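Local coordinates for putative isocitrate dehydrogenase, NAD-dependent (PDB 6LKY), which probably catalyses the NAD-dependent oxidative decarboxylation of isocitrate with the help of magnesium, and binds NAD, at residues S313-L318 / A327-A332. The protein carries 1 engineered substitution. Residues are numbered along the deposited sequence; the frame is centred on the assembly and turned at random.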
loop_
_atom_site.group_PDB
_atom_site.type_symbol
_atom_site.label_atom_id
_atom_site.label_comp_id
_atom_site.label_asym_id
_atom_site.label_seq_id
_atom_site.Cartn_x
_atom_site.Cartn_y
_atom_site.Cartn_z
ATOM N N SER A 313 4.327 31.700 6.056
ATOM C CA SER A 313 5.551 31.374 5.335
ATOM C C SER A 313 5.690 29.867 5.131
ATOM O O SER A 313 6.620 29.257 5.666
ATOM C CB SER A 313 6.770 31.920 6.086
ATOM O OG SER A 313 6.660 33.316 6.301
ATOM N N VAL A 314 4.774 29.245 4.387
ATOM C CA VAL A 314 4.875 27.817 4.120
ATOM C C VAL A 314 4.941 27.594 2.615
ATOM O O VAL A 314 4.479 28.413 1.813
ATOM C CB VAL A 314 3.725 26.997 4.750
ATOM C CG1 VAL A 314 3.781 27.068 6.273
ATOM C CG2 VAL A 314 2.374 27.447 4.226
ATOM N N THR A 315 5.520 26.449 2.238
ATOM C CA THR A 315 5.765 26.113 0.844
ATOM C C THR A 315 4.469 25.678 0.151
ATOM O O THR A 315 3.487 25.337 0.818
ATOM C CB THR A 315 6.843 25.031 0.760
ATOM O OG1 THR A 315 6.582 23.990 1.707
ATOM C CG2 THR A 315 8.213 25.636 1.068
ATOM N N PRO A 316 4.434 25.708 -1.190
ATOM C CA PRO A 316 3.162 25.471 -1.908
ATOM C C PRO A 316 2.523 24.105 -1.673
ATOM O O PRO A 316 1.318 23.963 -1.910
ATOM C CB PRO A 316 3.536 25.654 -3.388
ATOM C CG PRO A 316 4.856 26.306 -3.412
ATOM C CD PRO A 316 5.530 26.098 -2.098
ATOM N N ASP A 317 3.281 23.082 -1.270
ATOM C CA ASP A 317 2.655 21.795 -0.983
ATOM C C ASP A 317 1.684 21.893 0.187
ATOM O O ASP A 317 0.727 21.113 0.268
ATOM C CB ASP A 317 3.712 20.741 -0.677
ATOM C CG ASP A 317 4.571 21.126 0.501
ATOM O OD1 ASP A 317 5.267 22.157 0.394
ATOM O OD2 ASP A 317 4.531 20.421 1.535
ATOM N N LEU A 318 1.904 22.840 1.099
ATOM C CA LEU A 318 1.020 22.965 2.249
ATOM C C LEU A 318 -0.119 23.937 1.979
ATOM O O LEU A 318 -1.252 23.702 2.416
ATOM C CB LEU A 318 1.809 23.422 3.472
ATOM C CG LEU A 318 2.708 22.349 4.075
ATOM C CD1 LEU A 318 3.485 22.901 5.262
ATOM C CD2 LEU A 318 1.879 21.136 4.478
ATOM N N ALA A 327 13.627 28.571 1.067
ATOM C CA ALA A 327 14.465 29.427 1.912
ATOM C C ALA A 327 13.641 30.285 2.892
ATOM O O ALA A 327 14.006 30.352 4.075
ATOM C CB ALA A 327 15.388 30.282 1.041
ATOM N N GLN A 328 12.557 30.963 2.429
ATOM C CA GLN A 328 11.530 31.475 3.361
ATOM C C GLN A 328 11.272 30.601 4.542
ATOM O O GLN A 328 11.423 31.015 5.697
ATOM C CB GLN A 328 10.129 31.605 2.752
ATOM C CG GLN A 328 9.123 32.773 3.210
ATOM C CD GLN A 328 8.981 34.118 2.591
ATOM O OE1 GLN A 328 8.776 34.256 1.400
ATOM N NE2 GLN A 328 8.774 35.101 3.485
ATOM N N MET A 329 10.669 29.459 4.248
ATOM C CA MET A 329 10.153 28.609 5.293
ATOM C C MET A 329 11.260 28.241 6.255
ATOM O O MET A 329 11.055 28.240 7.475
ATOM C CB MET A 329 9.504 27.381 4.667
ATOM C CG MET A 329 8.796 26.546 5.677
ATOM S SD MET A 329 7.798 25.236 4.967
ATOM C CE MET A 329 7.064 24.615 6.475
ATOM N N ALA A 330 12.467 28.000 5.720
ATOM C CA ALA A 330 13.604 27.721 6.588
ATOM C C ALA A 330 13.905 28.922 7.502
ATOM O O ALA A 330 14.181 28.747 8.691
ATOM C CB ALA A 330 14.839 27.341 5.752
ATOM N N GLU A 331 13.875 30.156 6.966
ATOM C CA GLU A 331 14.169 31.328 7.801
ATOM C C GLU A 331 13.115 31.519 8.864
ATOM O O GLU A 331 13.460 31.797 10.011
ATOM C CB GLU A 331 14.307 32.607 6.977
ATOM C CG GLU A 331 15.729 33.180 6.936
ATOM C CD GLU A 331 16.249 33.464 8.371
ATOM O OE1 GLU A 331 17.347 32.945 8.709
ATOM O OE2 GLU A 331 15.518 34.078 9.258
ATOM N N ALA A 332 11.835 31.314 8.511
ATOM C CA ALA A 332 10.758 31.364 9.506
ATOM C C ALA A 332 10.993 30.367 10.634
ATOM O O ALA A 332 10.860 30.698 11.827
ATOM C CB ALA A 332 9.398 31.104 8.848
#
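M329 extends from helix 326-337 against S313, V314, T315 and L318 of the loop, and buries the most area on the helix side. Its CG lies anti to the backbone N (chi1 -173°), and the chain stays extended beyond it (chi2 171°, chi3 -176°), bringing SD to T315 and CE to V314 and L318. Near the base of the side chain, M329 CG sits 3.5 Å from S313 O; further out, M329 SD is 3.7 Å from T315 OG1, the two side chains crossing at about a right angle. The methyl end, M329 CE, packs 4.1 Å from both V314 CG1 and L318 CD1, with I308 of helix 294-310 and the loop residues N276 and P277 also touching M329. In this isocitrate/isopropylmalate dehydrogenase fold, the loop joins helix 294-310 to helix 326-337 and runs beside a bound NAD, which D317 touches. T315 OG1, set between backbone N and carbonyl carbon, donates to the syn lone pair of D317 OD1 at 2.6 Å, while D317 OD2 is hydrogen-bonded to N276, so both carboxylate oxygens are engaged. At the more exposed end, S313 CB lies 3.8 Å from Q328 CG and 3.9 Å from A332 CB, touching side chains one helical turn apart.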